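Side-chain contacts in YghZ aldo-keto reductase (Escherichia coli, PDB 3N6Q), which probably catalyses the NADPH-dependent reduction of aldehydes and ketones to alcohols, as other aldo-keto reductases do: residues Y170-T175 with N200-K205; R174-V179 with L209-N214. One frame throughout, in Å; residues are numbered along the deposited sequence. Where two conformers were deposited one is given.

Contact 1 of 2, residues Y170-T175 with N200-K205; sequences YSPERT and NRWVDK
Trp202, in the first turn of helix 202-205, reaches across to the residues that lead into helix 172-183, the backbones staying apart with Pro172 and Val203 closest at 8.6 Å between their CA atoms. In one of its two modelled conformers the indole bridges that gap with the outer edge of its six-membered ring: Trp202 CH2 comes to 3.7 Å from Tyr170 O, which lies near the ring plane, and Trp202 CZ3 rests 4.3 Å from Pro172 CD, also at the edge. Its CG is tucked between the backbone N and the carbonyl carbon (chi1 87°), which brings the end of the indole nearer to the other segment. Val203 CG1 sits 3.8 Å above the ring plane, over its centre. A large flat side chain suits this place: it spans the distance yet offers a thin edge to a carbonyl hydrogen-bonded by His192.

Both segments come after TIM-barrel strands, 170-175 directly after 162-168 and 200-205 after a loop that follows 191-193; the family generally keeps its active site at the C-terminal end of the barrel. Ser171 is the N-cap of helix 172-183, its OG accepting from Arg174 N at 3.2 Å with an N-H...O angle of 163°. Pro172 has no N-H to donate, which costs nothing in the first turn, where such groups lack an acceptor within the helix. Ser171 O takes two donors from Thr175: the backbone N, and OG1 at 2.8 Å, 49° out of the carbonyl plane. Tyr170 directs its CB away from the other segment, and its hydroxyl hydrogen-bonds to Ser137.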
loop_
_atom_site.group_PDB
_atom_site.type_symbol
_atom_site.label_atom_id
_atom_site.label_comp_id
_atom_site.label_asym_id
_atom_site.label_seq_id
_atom_site.Cartn_x
_atom_site.Cartn_y
_atom_site.Cartn_z
ATOM N N TYR B 170 -3.026 -25.621 -13.835
ATOM C CA TYR B 170 -2.489 -26.154 -12.584
ATOM C C TYR B 170 -3.268 -27.421 -12.301
ATOM O O TYR B 170 -4.480 -27.419 -12.413
ATOM C CB TYR B 170 -2.720 -25.171 -11.446
ATOM C CG TYR B 170 -1.636 -24.097 -11.390
ATOM C CD1 TYR B 170 -1.452 -23.220 -12.472
ATOM C CD2 TYR B 170 -0.937 -23.887 -10.217
ATOM C CE1 TYR B 170 -0.448 -22.194 -12.424
ATOM C CE2 TYR B 170 0.001 -22.855 -10.121
ATOM C CZ TYR B 170 0.214 -22.009 -11.212
ATOM O OH TYR B 170 1.170 -21.023 -11.042
ATOM N N SER B 171 -2.563 -28.482 -11.918
ATOM C CA SER B 171 -3.256 -29.678 -11.370
ATOM C C SER B 171 -4.199 -29.373 -10.194
ATOM O O SER B 171 -4.100 -28.337 -9.517
ATOM C CB SER B 171 -2.204 -30.705 -10.933
ATOM O OG SER B 171 -1.507 -30.184 -9.789
ATOM N N PRO B 172 -5.099 -30.338 -9.865
ATOM C CA PRO B 172 -5.883 -30.193 -8.644
ATOM C C PRO B 172 -5.064 -29.873 -7.387
ATOM O O PRO B 172 -5.448 -28.988 -6.603
ATOM C CB PRO B 172 -6.645 -31.551 -8.520
ATOM C CG PRO B 172 -6.631 -32.145 -9.901
ATOM C CD PRO B 172 -5.373 -31.600 -10.608
ATOM N N GLU B 173 -3.996 -30.631 -7.143
ATOM C CA GLU B 173 -3.219 -30.483 -5.914
ATOM C C GLU B 173 -2.561 -29.084 -5.901
ATOM O O GLU B 173 -2.584 -28.401 -4.877
ATOM C CB GLU B 173 -2.125 -31.561 -5.905
ATOM C CG GLU B 173 -2.673 -33.029 -5.876
ATOM C CD GLU B 173 -3.370 -33.534 -7.193
ATOM O OE1 GLU B 173 -3.045 -33.090 -8.352
ATOM O OE2 GLU B 173 -4.238 -34.445 -7.033
ATOM N N ARG B 174 -1.954 -28.693 -7.030
ATOM C CA ARG B 174 -1.355 -27.330 -7.128
ATOM C C ARG B 174 -2.414 -26.196 -7.008
ATOM O O ARG B 174 -2.193 -25.183 -6.322
ATOM C CB ARG B 174 -0.531 -27.185 -8.381
ATOM C CG ARG B 174 0.782 -27.974 -8.304
ATOM C CD ARG B 174 1.588 -27.881 -9.599
ATOM N NE ARG B 174 2.891 -28.562 -9.490
ATOM C CZ ARG B 174 4.023 -27.996 -9.029
ATOM N NH1 ARG B 174 4.002 -26.798 -8.435
ATOM N NH2 ARG B 174 5.168 -28.694 -9.057
ATOM N N THR B 175 -3.581 -26.393 -7.636
ATOM C CA THR B 175 -4.713 -25.480 -7.455
ATOM C C THR B 175 -5.097 -25.329 -6.010
ATOM O O THR B 175 -5.250 -24.221 -5.462
ATOM C CB THR B 175 -5.933 -25.940 -8.292
ATOM O OG1 THR B 175 -5.543 -25.972 -9.670
ATOM C CG2 THR B 175 -7.115 -24.996 -8.097
ATOM N N ASN B 200 -11.203 -33.671 -24.624
ATOM C CA ASN B 200 -10.126 -33.534 -23.641
ATOM C C ASN B 200 -10.688 -33.325 -22.250
ATOM O O ASN B 200 -11.069 -32.197 -21.871
ATOM C CB ASN B 200 -9.130 -32.424 -24.019
ATOM C CG ASN B 200 -7.998 -32.320 -23.006
ATOM O OD1 ASN B 200 -7.974 -33.056 -22.015
ATOM N ND2 ASN B 200 -7.116 -31.385 -23.208
ATOM N N ARG B 201 -10.856 -34.428 -21.523
ATOM C CA ARG B 201 -11.544 -34.365 -20.242
ATOM C C ARG B 201 -10.655 -34.587 -19.048
ATOM O O ARG B 201 -11.139 -34.952 -18.002
ATOM C CB ARG B 201 -12.757 -35.304 -20.181
ATOM C CG ARG B 201 -13.616 -35.066 -21.415
ATOM C CD ARG B 201 -14.982 -35.463 -21.187
ATOM N NE ARG B 201 -15.568 -35.719 -22.467
ATOM C CZ ARG B 201 -16.631 -36.475 -22.611
ATOM N NH1 ARG B 201 -17.181 -37.009 -21.508
ATOM N NH2 ARG B 201 -17.135 -36.662 -23.836
ATOM N N TRP B 202 -9.411 -34.129 -19.145
ATOM C CA TRP B 202 -8.499 -34.173 -18.018
ATOM C C TRP B 202 -9.092 -33.503 -16.792
ATOM O O TRP B 202 -8.932 -33.989 -15.667
ATOM C CB TRP B 202 -7.089 -33.611 -18.383
ATOM C CG TRP B 202 -6.867 -32.108 -18.245
ATOM C CD1 TRP B 202 -6.809 -31.188 -19.279
ATOM C CD2 TRP B 202 -6.568 -31.361 -17.039
ATOM N NE1 TRP B 202 -6.539 -29.937 -18.781
ATOM C CE2 TRP B 202 -6.386 -30.010 -17.419
ATOM C CE3 TRP B 202 -6.435 -31.706 -15.683
ATOM C CZ2 TRP B 202 -6.105 -28.990 -16.488
ATOM C CZ3 TRP B 202 -6.131 -30.687 -14.753
ATOM C CH2 TRP B 202 -5.956 -29.347 -15.175
ATOM N N VAL B 203 -9.820 -32.395 -16.978
ATOM C CA VAL B 203 -10.321 -31.686 -15.811
ATOM C C VAL B 203 -11.327 -32.557 -15.023
ATOM O O VAL B 203 -11.429 -32.474 -13.807
ATOM C CB VAL B 203 -10.983 -30.310 -16.122
ATOM C CG1 VAL B 203 -10.088 -29.414 -16.977
ATOM C CG2 VAL B 203 -12.264 -30.476 -16.714
ATOM N N ASP B 204 -12.073 -33.352 -15.746
ATOM C CA ASP B 204 -13.085 -34.262 -15.172
ATOM C C ASP B 204 -12.353 -35.406 -14.443
ATOM O O ASP B 204 -12.434 -35.588 -13.203
ATOM C CB ASP B 204 -13.966 -34.839 -16.328
ATOM C CG ASP B 204 -14.914 -33.783 -16.982
ATOM O OD1 ASP B 204 -14.910 -32.629 -16.522
ATOM O OD2 ASP B 204 -15.678 -34.104 -17.953
ATOM N N LYS B 205 -11.549 -36.115 -15.210
ATOM C CA LYS B 205 -10.866 -37.293 -14.738
ATOM C C LYS B 205 -9.878 -37.018 -13.614
ATOM O O LYS B 205 -9.657 -37.870 -12.736
ATOM C CB LYS B 205 -10.170 -37.942 -15.943
ATOM C CG LYS B 205 -8.868 -38.669 -15.655
ATOM C CD LYS B 205 -8.241 -39.231 -16.940
ATOM C CE LYS B 205 -7.250 -40.366 -16.630
ATOM N NZ LYS B 205 -6.859 -41.136 -17.854
#

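Contact 2 of 2, residues R174-V179 with L209-N214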
loop_
_atom_site.group_PDB
_atom_site.type_symbol
_atom_site.label_atom_id
_atom_site.label_comp_id
_atom_site.label_asym_id
_atom_site.label_seq_id
_atom_site.Cartn_x
_atom_site.Cartn_y
_atom_site.Cartn_z
ATOM N N ARG B 174 -1.954 -28.693 -7.030
ATOM C CA ARG B 174 -1.355 -27.330 -7.128
ATOM C C ARG B 174 -2.414 -26.196 -7.008
ATOM O O ARG B 174 -2.193 -25.183 -6.322
ATOM C CB ARG B 174 -0.531 -27.185 -8.381
ATOM C CG ARG B 174 0.782 -27.974 -8.304
ATOM C CD ARG B 174 1.588 -27.881 -9.599
ATOM N NE ARG B 174 2.891 -28.562 -9.490
ATOM C CZ ARG B 174 4.023 -27.996 -9.029
ATOM N NH1 ARG B 174 4.002 -26.798 -8.435
ATOM N NH2 ARG B 174 5.168 -28.694 -9.057
ATOM N N THR B 175 -3.581 -26.393 -7.636
ATOM C CA THR B 175 -4.713 -25.480 -7.455
ATOM C C THR B 175 -5.097 -25.329 -6.010
ATOM O O THR B 175 -5.250 -24.221 -5.462
ATOM C CB THR B 175 -5.933 -25.940 -8.292
ATOM O OG1 THR B 175 -5.543 -25.972 -9.670
ATOM C CG2 THR B 175 -7.115 -24.996 -8.097
ATOM N N GLN B 176 -5.215 -26.464 -5.324
ATOM C CA GLN B 176 -5.545 -26.377 -3.924
ATOM C C GLN B 176 -4.482 -25.617 -3.090
ATOM O O GLN B 176 -4.838 -24.821 -2.204
ATOM C CB GLN B 176 -5.791 -27.791 -3.349
ATOM C CG GLN B 176 -6.008 -27.799 -1.831
ATOM C CD GLN B 176 -7.383 -27.342 -1.498
ATOM O OE1 GLN B 176 -8.335 -27.677 -2.204
ATOM N NE2 GLN B 176 -7.530 -26.633 -0.374
ATOM N N LYS B 177 -3.212 -25.867 -3.387
ATOM C CA LYS B 177 -2.152 -25.145 -2.702
ATOM C C LYS B 177 -2.276 -23.625 -2.986
ATOM O O LYS B 177 -2.096 -22.801 -2.084
ATOM C CB LYS B 177 -0.781 -25.694 -3.146
ATOM C CG LYS B 177 0.405 -25.059 -2.373
ATOM C CD LYS B 177 0.162 -25.109 -0.858
ATOM C CE LYS B 177 1.488 -24.941 -0.119
ATOM N NZ LYS B 177 1.307 -24.940 1.364
ATOM N N MET B 178 -2.508 -23.259 -4.244
ATOM C CA MET B 178 -2.561 -21.798 -4.563
ATOM C C MET B 178 -3.716 -21.152 -3.837
ATOM O O MET B 178 -3.652 -20.005 -3.391
ATOM C CB MET B 178 -2.694 -21.545 -6.080
ATOM C CG MET B 178 -1.510 -22.045 -6.919
ATOM S SD MET B 178 -0.034 -20.943 -6.554
ATOM C CE MET B 178 -0.960 -19.384 -6.672
ATOM N N VAL B 179 -4.839 -21.881 -3.714
ATOM C CA VAL B 179 -5.972 -21.335 -2.979
ATOM C C VAL B 179 -5.587 -21.046 -1.563
ATOM O O VAL B 179 -5.929 -19.959 -1.022
ATOM C CB VAL B 179 -7.192 -22.339 -2.964
ATOM C CG1 VAL B 179 -8.226 -21.868 -1.938
ATOM C CG2 VAL B 179 -7.770 -22.430 -4.354
ATOM N N LEU B 209 -12.395 -30.525 -11.362
ATOM C CA LEU B 209 -13.714 -29.947 -11.168
ATOM C C LEU B 209 -14.196 -30.077 -9.687
ATOM O O LEU B 209 -14.810 -29.160 -9.186
ATOM C CB LEU B 209 -14.748 -30.464 -12.208
ATOM C CG LEU B 209 -14.672 -29.862 -13.652
ATOM C CD1 LEU B 209 -15.948 -30.073 -14.442
ATOM C CD2 LEU B 209 -14.375 -28.351 -13.664
ATOM N N ASP B 210 -13.756 -31.104 -8.970
ATOM C CA ASP B 210 -14.083 -31.250 -7.524
ATOM C C ASP B 210 -13.349 -30.091 -6.788
ATOM O O ASP B 210 -13.916 -29.446 -5.925
ATOM C CB ASP B 210 -13.525 -32.591 -6.916
ATOM C CG ASP B 210 -14.155 -33.878 -7.520
ATOM O OD1 ASP B 210 -15.367 -33.828 -7.719
ATOM O OD2 ASP B 210 -13.426 -34.930 -7.783
ATOM N N THR B 211 -12.047 -29.937 -7.046
ATOM C CA THR B 211 -11.218 -28.896 -6.380
ATOM C C THR B 211 -11.854 -27.496 -6.598
ATOM O O THR B 211 -12.014 -26.713 -5.642
ATOM C CB THR B 211 -9.772 -28.957 -6.894
ATOM O OG1 THR B 211 -9.253 -30.273 -6.653
ATOM C CG2 THR B 211 -8.864 -27.965 -6.122
ATOM N N LEU B 212 -12.273 -27.202 -7.822
ATOM C CA LEU B 212 -12.807 -25.851 -8.140
ATOM C C LEU B 212 -14.117 -25.624 -7.384
ATOM O O LEU B 212 -14.317 -24.612 -6.689
ATOM C CB LEU B 212 -13.003 -25.655 -9.666
ATOM C CG LEU B 212 -11.721 -25.812 -10.516
ATOM C CD1 LEU B 212 -12.036 -25.402 -11.955
ATOM C CD2 LEU B 212 -10.547 -24.894 -9.908
ATOM N N GLN B 213 -15.004 -26.620 -7.429
ATOM C CA GLN B 213 -16.249 -26.493 -6.664
ATOM C C GLN B 213 -16.047 -26.344 -5.154
ATOM O O GLN B 213 -16.696 -25.493 -4.536
ATOM C CB GLN B 213 -17.185 -27.695 -6.908
ATOM C CG GLN B 213 -18.618 -27.473 -6.328
ATOM C CD GLN B 213 -19.583 -28.566 -6.775
ATOM O OE1 GLN B 213 -20.649 -28.270 -7.338
ATOM N NE2 GLN B 213 -19.152 -29.830 -6.655
ATOM N N ASN B 214 -15.208 -27.180 -4.562
ATOM C CA ASN B 214 -14.956 -27.159 -3.120
ATOM C C ASN B 214 -14.418 -25.812 -2.653
ATOM O O ASN B 214 -14.576 -25.431 -1.491
ATOM C CB ASN B 214 -13.990 -28.291 -2.725
ATOM C CG ASN B 214 -14.648 -29.690 -2.834
ATOM O OD1 ASN B 214 -15.860 -29.801 -3.022
ATOM N ND2 ASN B 214 -13.829 -30.728 -2.861
HETATM O O HOH W 1 -8.479 -30.178 -3.557
#
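Two neighbouring outer helices of the TIM barrel meet here, 172-183 and 208-214, running almost parallel: the axes of 174-179 and 209-214 differ by 18° in direction and lie 10.0 Å apart at their closest. Gln176 and Thr211 come closest in backbone, with CA atoms 6.7 Å apart. Methyl groups fill the middle. Thr175 CG2 touches Leu212 CD2 at 3.9 Å and Thr211 CG2 at 4.0 Å, the leucine crossing it at about a right angle. In both threonines OG1 lies beside the backbone N (chi1 -59° in Thr175), which leaves CG2 anti to that N. Their CB atoms point toward the opposite helix, and there the anti methyls meet; Thr175 OG1 is engaged by Ser171 O, and Thr211 OG1 has a weak bond to Gly207 O. Small beta-branched residues suit such a seam, being short, stiff and apolar on one branch.

Toward the outside the contact becomes polar. Gln176 bends at chi2 (77°), bringing OE1 to 4.0 Å from Thr211 CG2, and a water bridges the helices: it donates to Gln176 OE1 at 2.8 Å and lies 3.2 Å from Thr211 OG1. The amide has further partners, OE1 accepting from Asn215 and NE2 donating to Glu180, which should hold its orientation. On the inner side Thr175 and Leu212 both pack on His192 of strand 191-193, while Lys177 and Met178 lean on helix 146-158 and Leu209 on helix 202-205.

Overall arrangement
Both contacts start from helix 172-183 and share Arg174 and Thr175; their centres are about 9 Å apart, on the same side of the chain's centre. Contact 1 joins the start of that helix to the short helix 202-205, and contact 2 joins its next turns to helix 208-214, which follows 202-205 in the chain. The two are stitched directly: Val203 O lies 3.3 Å from Leu209 N, a probable hydrogen bond, and Pro172 CB packs 3.5 Å from Thr211 OG1. His192 links them from the barrel, bonding to Tyr170 O in contact 1 and touching Thr175 and Leu212 in contact 2. No bound cofactor or substrate marks the active site.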